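Local coordinates for CRISPR-associated endoribonuclease Cas6 1 (Methanocaldococcus jannaschii DSM 2661, PDB 5YI6), which is a CRISPR-associated endoribonuclease that probably processes precursor transcripts of CRISPR arrays into crRNAs for antiviral defence, at residues I7-Y21 with K69-I83. Residues are numbered along the deposited sequence; the frame is centred on the assembly and turned at random.
With PO4 (phosphate ion), chain H.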
ATOM      1  N   ILE A   7      -2.600   9.310  -5.567  1.00 15.61           N
ATOM      2  CA  ILE A   7      -3.977   9.773  -5.646  1.00 15.19           C
ATOM      3  C   ILE A   7      -4.766   9.221  -4.466  1.00 15.20           C
ATOM      4  O   ILE A   7      -4.452   8.177  -3.880  1.00 12.88           O
ATOM      5  CB  ILE A   7      -4.688   9.421  -6.976  1.00 19.46           C
ATOM      6  CG1 ILE A   7      -4.758   7.926  -7.186  1.00 19.67           C
ATOM      7  CG2 ILE A   7      -3.967  10.082  -8.218  1.00 16.61           C
ATOM      8  CD1 ILE A   7      -6.032   7.274  -6.726  1.00 24.44           C
ATOM      9  N   GLU A   8      -5.760   9.979  -4.094  1.00 12.76           N
ATOM     10  CA  GLU A   8      -6.789   9.581  -3.145  1.00 12.71           C
ATOM     11  C   GLU A   8      -8.079   9.306  -3.916  1.00 16.59           C
ATOM     12  O   GLU A   8      -8.711  10.238  -4.429  1.00 18.22           O
ATOM     13  CB  GLU A   8      -6.969  10.711  -2.141  1.00 13.14           C
ATOM     14  CG  GLU A   8      -8.183  10.466  -1.199  1.00 20.12           C
ATOM     15  CD  GLU A   8      -8.514  11.709  -0.415  1.00 26.74           C
ATOM     16  OE1 GLU A   8      -9.434  12.462  -0.818  1.00 23.46           O
ATOM     17  OE2 GLU A   8      -7.839  11.932   0.602  1.00 23.71           O
ATOM     18  N   LEU A   9      -8.504   8.047  -3.971  1.00 14.35           N
ATOM     19  CA  LEU A   9      -9.774   7.714  -4.587  1.00 14.99           C
ATOM     20  C   LEU A   9     -10.858   7.943  -3.563  1.00 18.03           C
ATOM     21  O   LEU A   9     -10.824   7.327  -2.489  1.00 19.76           O
ATOM     22  CB  LEU A   9      -9.891   6.264  -5.038  1.00 22.04           C
ATOM     23  CG  LEU A   9      -9.384   5.676  -6.313  1.00 37.16           C
ATOM     24  CD1 LEU A   9      -9.988   4.244  -6.399  1.00 27.90           C
ATOM     25  CD2 LEU A   9      -9.850   6.584  -7.450  1.00 29.37           C
ATOM     26  N   GLU A  10     -11.824   8.794  -3.917  1.00 16.56           N
ATOM     27  CA  GLU A  10     -12.951   9.085  -3.041  1.00 16.20           C
ATOM     28  C   GLU A  10     -14.069   8.114  -3.375  1.00 19.00           C
ATOM     29  O   GLU A  10     -14.599   8.141  -4.491  1.00 20.42           O
ATOM     30  CB  GLU A  10     -13.396  10.542  -3.256  1.00 18.61           C
ATOM     31  CG  GLU A  10     -12.211  11.504  -3.093  1.00 26.95           C
ATOM     32  CD  GLU A  10     -12.594  12.989  -3.207  1.00 32.50           C
ATOM     33  OE1 GLU A  10     -13.766  13.303  -3.476  1.00 40.48           O
ATOM     34  OE2 GLU A  10     -11.699  13.827  -3.038  1.00 40.42           O
ATOM     35  N   LEU A  11     -14.419   7.255  -2.423  1.00 15.29           N
ATOM     36  CA  LEU A  11     -15.385   6.196  -2.625  1.00 13.67           C
ATOM     37  C   LEU A  11     -16.651   6.501  -1.836  1.00 16.32           C
ATOM     38  O   LEU A  11     -16.591   7.127  -0.773  1.00 18.21           O
ATOM     39  CB  LEU A  11     -14.823   4.837  -2.170  1.00 14.67           C
ATOM     40  CG  LEU A  11     -13.481   4.430  -2.798  1.00 16.27           C
ATOM     41  CD1 LEU A  11     -12.944   3.132  -2.153  1.00 16.49           C
ATOM     42  CD2 LEU A  11     -13.680   4.214  -4.280  1.00 16.00           C
ATOM     43  N   GLN A  12     -17.780   5.986  -2.320  1.00 17.20           N
ATOM     44  CA  GLN A  12     -19.059   6.233  -1.641  1.00 18.88           C
ATOM     45  C   GLN A  12     -19.875   4.957  -1.668  1.00 19.60           C
ATOM     46  O   GLN A  12     -20.115   4.405  -2.750  1.00 19.68           O
ATOM     47  CB  GLN A  12     -19.825   7.374  -2.337  1.00 16.68           C
ATOM     48  CG  GLN A  12     -21.223   7.630  -1.759  1.00 25.22           C
ATOM     49  CD  GLN A  12     -21.167   8.526  -0.553  1.00 34.58           C
ATOM     50  OE1 GLN A  12     -20.848   9.702  -0.680  1.00 35.85           O
ATOM     51  NE2 GLN A  12     -21.493   7.991   0.623  1.00 40.46           N
ATOM     52  N   THR A  13     -20.282   4.480  -0.493  1.00 17.71           N
ATOM     53  CA  THR A  13     -21.222   3.362  -0.382  1.00 17.98           C
ATOM     54  C   THR A  13     -22.416   3.833   0.461  1.00 19.06           C
ATOM     55  O   THR A  13     -22.571   5.027   0.716  1.00 20.52           O
ATOM     56  CB  THR A  13     -20.542   2.127   0.203  1.00 19.58           C
ATOM     57  OG1 THR A  13     -21.437   1.007   0.121  1.00 22.20           O
ATOM     58  CG2 THR A  13     -20.124   2.344   1.671  1.00 17.36           C
ATOM     59  N   ASP A  14     -23.279   2.905   0.867  1.00 18.90           N
ATOM     60  CA  ASP A  14     -24.447   3.319   1.662  1.00 22.41           C
ATOM     61  C   ASP A  14     -24.050   3.886   3.019  1.00 24.57           C
ATOM     62  O   ASP A  14     -23.100   3.429   3.651  1.00 19.48           O
ATOM     63  CB  ASP A  14     -25.395   2.148   1.878  1.00 21.04           C
ATOM     64  CG  ASP A  14     -25.966   1.640   0.580  1.00 37.32           C
ATOM     65  OD1 ASP A  14     -26.230   2.464  -0.321  1.00 34.93           O
ATOM     66  OD2 ASP A  14     -26.122   0.419   0.454  1.00 43.63           O
ATOM     67  N   ASN A  15     -24.820   4.879   3.495  1.00 20.41           N
ATOM     68  CA  ASN A  15     -24.631   5.324   4.872  1.00 22.51           C
ATOM     69  C   ASN A  15     -24.702   4.139   5.834  1.00 21.41           C
ATOM     70  O   ASN A  15     -25.438   3.167   5.610  1.00 20.80           O
ATOM     71  CB  ASN A  15     -25.712   6.344   5.276  1.00 24.19           C
ATOM     72  CG  ASN A  15     -25.649   7.616   4.460  1.00 29.06           C
ATOM     73  OD1 ASN A  15     -24.610   7.955   3.928  1.00 27.38           O
ATOM     74  ND2 ASN A  15     -26.776   8.320   4.353  1.00 29.71           N
ATOM     75  N   PHE A  16     -23.916   4.239   6.914  1.00 18.78           N
ATOM     76  CA  PHE A  16     -23.851   3.308   8.041  1.00 18.91           C
ATOM     77  C   PHE A  16     -23.224   1.980   7.670  1.00 27.85           C
ATOM     78  O   PHE A  16     -23.412   1.001   8.371  1.00 24.44           O
ATOM     79  CB  PHE A  16     -25.238   3.064   8.686  1.00 23.60           C
ATOM     80  CG  PHE A  16     -26.012   4.340   8.940  1.00 25.26           C
ATOM     81  CD1 PHE A  16     -25.533   5.291   9.846  1.00 26.68           C
ATOM     82  CD2 PHE A  16     -27.175   4.620   8.232  1.00 22.67           C
ATOM     83  CE1 PHE A  16     -26.232   6.483  10.080  1.00 24.54           C
ATOM     84  CE2 PHE A  16     -27.874   5.823   8.444  1.00 27.24           C
ATOM     85  CZ  PHE A  16     -27.405   6.745   9.378  1.00 24.95           C
ATOM     86  N   THR A  17     -22.484   1.903   6.581  1.00 22.07           N
ATOM     87  CA  THR A  17     -21.929   0.601   6.176  1.00 18.26           C
ATOM     88  C   THR A  17     -20.716   0.240   7.027  1.00 16.43           C
ATOM     89  O   THR A  17     -19.871   1.085   7.298  1.00 20.57           O
ATOM     90  CB  THR A  17     -21.505   0.627   4.693  1.00 21.32           C
ATOM     91  OG1 THR A  17     -22.658   0.839   3.870  1.00 23.17           O
ATOM     92  CG2 THR A  17     -20.829  -0.684   4.283  1.00 21.84           C
ATOM     93  N   VAL A  18     -20.583  -1.036   7.395  1.00 17.66           N
ATOM     94  CA  VAL A  18     -19.406  -1.499   8.140  1.00 21.46           C
ATOM     95  C   VAL A  18     -18.378  -2.049   7.158  1.00 21.70           C
ATOM     96  O   VAL A  18     -18.711  -2.881   6.309  1.00 21.57           O
ATOM     97  CB  VAL A  18     -19.771  -2.571   9.180  1.00 25.05           C
ATOM     98  CG1 VAL A  18     -18.485  -3.123   9.823  1.00 24.65           C
ATOM     99  CG2 VAL A  18     -20.706  -1.992  10.248  1.00 26.86           C
ATOM    100  N   ILE A  19     -17.148  -1.542   7.223  1.00 19.78           N
ATOM    101  CA  ILE A  19     -16.029  -2.101   6.473  1.00 19.08           C
ATOM    102  C   ILE A  19     -15.310  -3.081   7.405  1.00 17.13           C
ATOM    103  O   ILE A  19     -14.703  -2.635   8.392  1.00 19.35           O
ATOM    104  CB  ILE A  19     -15.072  -1.011   5.971  1.00 19.56           C
ATOM    105  CG1 ILE A  19     -15.830   0.087   5.178  1.00 24.83           C
ATOM    106  CG2 ILE A  19     -13.859  -1.643   5.193  1.00 16.77           C
ATOM    107  CD1 ILE A  19     -16.787  -0.407   4.145  1.00 32.18           C
ATOM    108  N   PRO A  20     -15.347  -4.386   7.120  1.00 22.81           N
ATOM    109  CA  PRO A  20     -14.760  -5.377   8.039  1.00 25.02           C
ATOM    110  C   PRO A  20     -13.289  -5.110   8.317  1.00 21.12           C
ATOM    111  O   PRO A  20     -12.558  -4.586   7.473  1.00 19.34           O
ATOM    112  CB  PRO A  20     -14.925  -6.702   7.278  1.00 27.75           C
ATOM    113  CG  PRO A  20     -16.013  -6.466   6.310  1.00 29.39           C
ATOM    114  CD  PRO A  20     -15.913  -5.007   5.914  1.00 21.12           C
ATOM    115  N   TYR A  21     -12.865  -5.477   9.539  1.00 19.11           N
ATOM    116  CA  TYR A  21     -11.456  -5.389   9.908  1.00 21.80           C
ATOM    117  C   TYR A  21     -10.581  -6.202   8.964  1.00 24.06           C
ATOM    118  O   TYR A  21      -9.427  -5.837   8.732  1.00 27.48           O
ATOM    119  CB  TYR A  21     -11.230  -5.907  11.330  1.00 26.84           C
ATOM    120  CG  TYR A  21     -11.831  -4.989  12.361  1.00 23.30           C
ATOM    121  CD1 TYR A  21     -11.433  -3.654  12.422  1.00 26.20           C
ATOM    122  CD2 TYR A  21     -12.777  -5.453  13.269  1.00 21.91           C
ATOM    123  CE1 TYR A  21     -11.985  -2.784  13.352  1.00 26.98           C
ATOM    124  CE2 TYR A  21     -13.336  -4.588  14.212  1.00 26.43           C
ATOM    125  CZ  TYR A  21     -12.928  -3.259  14.239  1.00 30.49           C
ATOM    126  OH  TYR A  21     -13.446  -2.369  15.161  1.00 36.26           O
ATOM    127  N   LYS A  69     -18.026  -4.232  16.250  1.00 30.74           N
ATOM    128  CA  LYS A  69     -17.443  -5.540  16.533  1.00 39.78           C
ATOM    129  C   LYS A  69     -16.723  -6.102  15.307  1.00 35.84           C
ATOM    130  O   LYS A  69     -15.595  -6.599  15.414  1.00 32.32           O
ATOM    131  CB  LYS A  69     -18.540  -6.503  16.990  1.00 45.63           C
ATOM    132  CG  LYS A  69     -18.037  -7.891  17.381  1.00 54.92           C
ATOM    133  CD  LYS A  69     -19.180  -8.771  17.896  1.00 64.89           C
ATOM    134  CE  LYS A  69     -18.744 -10.224  18.076  1.00 72.51           C
ATOM    135  NZ  LYS A  69     -19.888 -11.118  18.434  1.00 77.41           N
ATOM    136  N   GLU A  70     -17.355  -6.021  14.130  1.00 34.85           N
ATOM    137  CA  GLU A  70     -16.821  -6.646  12.927  1.00 33.92           C
ATOM    138  C   GLU A  70     -15.962  -5.725  12.075  1.00 33.67           C
ATOM    139  O   GLU A  70     -15.291  -6.215  11.160  1.00 30.13           O
ATOM    140  CB  GLU A  70     -17.958  -7.215  12.073  1.00 48.40           C
ATOM    141  CG  GLU A  70     -18.746  -8.315  12.774  1.00 66.18           C
ATOM    142  CD  GLU A  70     -17.878  -9.531  13.127  1.00 79.82           C
ATOM    143  OE1 GLU A  70     -16.876  -9.797  12.417  1.00 83.79           O
ATOM    144  OE2 GLU A  70     -18.189 -10.213  14.128  1.00 81.64           O
ATOM    145  N   GLY A  71     -15.966  -4.422  12.332  1.00 26.02           N
ATOM    146  CA  GLY A  71     -15.191  -3.507  11.511  1.00 23.82           C
ATOM    147  C   GLY A  71     -15.463  -2.069  11.899  1.00 25.37           C
ATOM    148  O   GLY A  71     -15.980  -1.783  12.992  1.00 22.79           O
ATOM    149  N   ILE A  72     -15.134  -1.177  10.969  1.00 20.97           N
ATOM    150  CA  ILE A  72     -15.295   0.258  11.146  1.00 22.09           C
ATOM    151  C   ILE A  72     -16.484   0.695  10.310  1.00 24.09           C
ATOM    152  O   ILE A  72     -16.511   0.505   9.084  1.00 20.54           O
ATOM    153  CB  ILE A  72     -14.032   1.039  10.747  1.00 24.82           C
ATOM    154  CG1 ILE A  72     -12.819   0.532  11.536  1.00 25.42           C
ATOM    155  CG2 ILE A  72     -14.256   2.547  10.933  1.00 27.36           C
ATOM    156  CD1 ILE A  72     -12.931   0.687  13.045  1.00 28.82           C
ATOM    157  N   GLU A  73     -17.467   1.289  10.967  1.00 20.46           N
ATOM    158  CA  GLU A  73     -18.637   1.805  10.282  1.00 17.57           C
ATOM    159  C   GLU A  73     -18.348   3.178   9.705  1.00 18.21           C
ATOM    160  O   GLU A  73     -17.777   4.027  10.389  1.00 23.15           O
ATOM    161  CB  GLU A  73     -19.819   1.901  11.270  1.00 16.89           C
ATOM    162  CG  GLU A  73     -21.033   2.516  10.575  1.00 22.06           C
ATOM    163  CD  GLU A  73     -22.184   2.735  11.545  1.00 25.85           C
ATOM    164  OE1 GLU A  73     -22.072   2.257  12.667  1.00 23.34           O
ATOM    165  OE2 GLU A  73     -23.157   3.388  11.160  1.00 25.60           O
ATOM    166  N   THR A  74     -18.747   3.404   8.446  1.00 18.59           N
ATOM    167  CA  THR A  74     -18.714   4.729   7.854  1.00 21.46           C
ATOM    168  C   THR A  74     -20.131   5.300   7.915  1.00 21.20           C
ATOM    169  O   THR A  74     -21.077   4.742   7.332  1.00 23.17           O
ATOM    170  CB  THR A  74     -18.149   4.744   6.422  1.00 21.34           C
ATOM    171  OG1 THR A  74     -18.434   6.022   5.849  1.00 20.18           O
ATOM    172  CG2 THR A  74     -18.775   3.676   5.534  1.00 19.72           C
ATOM    173  N   ILE A  75     -20.262   6.377   8.687  1.00 25.72           N
ATOM    174  CA  ILE A  75     -21.563   6.971   8.957  1.00 28.63           C
ATOM    175  C   ILE A  75     -22.125   7.593   7.691  1.00 27.49           C
ATOM    176  O   ILE A  75     -23.308   7.412   7.365  1.00 26.38           O
ATOM    177  CB  ILE A  75     -21.438   7.977  10.122  1.00 26.97           C
ATOM    178  CG1 ILE A  75     -20.968   7.253  11.392  1.00 32.89           C
ATOM    179  CG2 ILE A  75     -22.760   8.727  10.399  1.00 26.15           C
ATOM    180  CD1 ILE A  75     -20.500   8.191  12.502  1.00 40.58           C
ATOM    181  N   ASP A  76     -21.287   8.295   6.922  1.00 21.53           N
ATOM    182  CA  ASP A  76     -21.768   8.961   5.715  1.00 22.62           C
ATOM    183  C   ASP A  76     -21.522   8.148   4.440  1.00 24.25           C
ATOM    184  O   ASP A  76     -21.710   8.675   3.344  1.00 20.02           O
ATOM    185  CB  ASP A  76     -21.132  10.349   5.576  1.00 26.94           C
ATOM    186  CG  ASP A  76     -19.602  10.307   5.445  1.00 30.25           C
ATOM    187  OD1 ASP A  76     -18.986   9.211   5.438  1.00 24.08           O
ATOM    188  OD2 ASP A  76     -19.001  11.403   5.382  1.00 31.01           O
ATOM    189  N   GLY A  77     -21.089   6.891   4.565  1.00 21.73           N
ATOM    190  CA  GLY A  77     -20.841   6.058   3.414  1.00 22.52           C
ATOM    191  C   GLY A  77     -19.540   6.349   2.691  1.00 21.01           C
ATOM    192  O   GLY A  77     -19.196   5.612   1.750  1.00 20.75           O
ATOM    193  N   LYS A  78     -18.800   7.383   3.098  1.00 18.81           N
ATOM    194  CA  LYS A  78     -17.557   7.707   2.396  1.00 20.27           C
ATOM    195  C   LYS A  78     -16.393   6.865   2.903  1.00 18.42           C
ATOM    196  O   LYS A  78     -16.310   6.520   4.083  1.00 19.17           O
ATOM    197  CB  LYS A  78     -17.220   9.187   2.558  1.00 20.47           C
ATOM    198  CG  LYS A  78     -18.254  10.116   1.820  1.00 21.99           C
ATOM    199  CD  LYS A  78     -17.912  11.577   1.970  1.00 22.48           C
ATOM    200  CE  LYS A  78     -18.963  12.436   1.240  1.00 32.86           C
ATOM    201  NZ  LYS A  78     -18.691  13.874   1.460  1.00 31.86           N
ATOM    202  N   ALA A  79     -15.488   6.529   1.979  1.00 16.62           N
ATOM    203  CA  ALA A  79     -14.217   5.915   2.334  1.00 15.43           C
ATOM    204  C   ALA A  79     -13.176   6.416   1.337  1.00 14.81           C
ATOM    205  O   ALA A  79     -13.511   6.978   0.297  1.00 16.88           O
ATOM    206  CB  ALA A  79     -14.264   4.377   2.335  1.00 15.32           C
ATOM    207  N   TYR A  80     -11.904   6.275   1.704  1.00 16.29           N
ATOM    208  CA  TYR A  80     -10.825   6.844   0.897  1.00 15.82           C
ATOM    209  C   TYR A  80      -9.779   5.765   0.683  1.00 14.21           C
ATOM    210  O   TYR A  80      -9.375   5.112   1.640  1.00 17.34           O
ATOM    211  CB  TYR A  80     -10.206   8.052   1.601  1.00 14.60           C
ATOM    212  CG  TYR A  80     -11.278   9.115   1.776  1.00 14.99           C
ATOM    213  CD1 TYR A  80     -11.475  10.080   0.790  1.00 22.04           C
ATOM    214  CD2 TYR A  80     -12.117   9.106   2.884  1.00 18.25           C
ATOM    215  CE1 TYR A  80     -12.451  11.053   0.929  1.00 22.42           C
ATOM    216  CE2 TYR A  80     -13.133  10.043   3.004  1.00 20.12           C
ATOM    217  CZ  TYR A  80     -13.276  11.011   2.035  1.00 24.87           C
ATOM    218  OH  TYR A  80     -14.248  11.972   2.150  1.00 26.84           O
ATOM    219  N   LEU A  81      -9.313   5.617  -0.556  1.00 14.62           N
ATOM    220  CA  LEU A  81      -8.294   4.619  -0.870  1.00 11.86           C
ATOM    221  C   LEU A  81      -7.124   5.366  -1.502  1.00 12.07           C
ATOM    222  O   LEU A  81      -7.298   6.026  -2.518  1.00 15.00           O
ATOM    223  CB  LEU A  81      -8.869   3.545  -1.810  1.00 11.04           C
ATOM    224  CG  LEU A  81      -7.883   2.535  -2.413  1.00 14.39           C
ATOM    225  CD1 LEU A  81      -7.296   1.707  -1.253  1.00 14.76           C
ATOM    226  CD2 LEU A  81      -8.571   1.659  -3.448  1.00 15.04           C
ATOM    227  N   TYR A  82      -5.943   5.263  -0.911  1.00 12.45           N
ATOM    228  CA  TYR A  82      -4.758   5.945  -1.441  1.00 13.37           C
ATOM    229  C   TYR A  82      -3.987   4.949  -2.295  1.00 14.57           C
ATOM    230  O   TYR A  82      -3.819   3.798  -1.887  1.00 13.52           O
ATOM    231  CB  TYR A  82      -3.853   6.453  -0.311  1.00 11.19           C
ATOM    232  CG  TYR A  82      -4.610   7.445   0.522  1.00 15.95           C
ATOM    233  CD1 TYR A  82      -4.559   8.794   0.220  1.00 21.23           C
ATOM    234  CD2 TYR A  82      -5.504   7.014   1.520  1.00 18.88           C
ATOM    235  CE1 TYR A  82      -5.326   9.731   0.943  1.00 22.82           C
ATOM    236  CE2 TYR A  82      -6.274   7.940   2.245  1.00 26.26           C
ATOM    237  CZ  TYR A  82      -6.179   9.297   1.940  1.00 31.76           C
ATOM    238  OH  TYR A  82      -6.949  10.224   2.638  1.00 30.68           O
ATOM    239  N   ILE A  83      -3.516   5.401  -3.477  1.00 12.74           N
ATOM    240  CA  ILE A  83      -2.777   4.552  -4.410  1.00 15.05           C
ATOM    241  C   ILE A  83      -1.615   5.383  -4.931  1.00 13.89           C
ATOM    242  O   ILE A  83      -1.789   6.566  -5.236  1.00 12.92           O
ATOM    243  CB  ILE A  83      -3.627   4.087  -5.616  1.00 14.91           C
ATOM    244  CG1 ILE A  83      -5.016   3.585  -5.181  1.00 22.95           C
ATOM    245  CG2 ILE A  83      -2.857   3.004  -6.409  1.00 13.91           C
ATOM    246  CD1 ILE A  83      -5.966   3.113  -6.366  1.00 18.83           C
TER
HETATM  247  P   PO4 H 304     -15.390  14.979   0.192  1.00 59.15           P
HETATM  248  O1  PO4 H 304     -14.209  14.044   0.437  1.00 43.18           O
HETATM  249  O2  PO4 H 304     -15.043  16.116  -0.742  1.00 58.64           O
HETATM  250  O3  PO4 H 304     -15.798  15.562   1.537  1.00 71.16           O
HETATM  251  O4  PO4 H 304     -16.528  14.179  -0.411  1.00 57.51           O
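The side-chain amide nitrogen of Q12 bridges two backbone carbonyls: NE2 donates to D76 O at 2.8 Å, on a lone pair, and to T13 O at 3.2 Å. The chain reaches them by bending at chi2 (84°), and both acceptors lie in the amide plane, which fixes its rotation where the strands break. Here T13 N also meets G77 O at 2.7 Å, and G77, with positive phi, passes so close to Q12 and T13 that a CB would clash. Before this break, strand 7-12 pairs antiparallel with 78-83. On one face E8 runs alongside Y82, its carboxylate turned 80° to the ring; OE2 lies 2.8 Å from Y82 OH, a weak hydrogen bond at most, while its salt bridge is to R63. Farther along that face, Y80 OH and K78 NZ bind a phosphate ion, probably from the crystallisation liquor, Y80 OH at 2.7 Å from its O1 and K78 NZ at 2.9 Å from its O4. Beyond the break, 17-20 pairs with 71-74, and G71 CA sits over the centre of one face of the Y21 ring, 3.4 Å from its centroid, in a CH-pi contact; I72 CD1 touches the ring at CE1 (3.6 Å). Each segment thus runs through two antiparallel sheets: 7-12 lies between 78-85 and 109-118, with I7, L9 and I83 packed on helix 88-101, whereas 71-74 lies between 17-20 and 65-67.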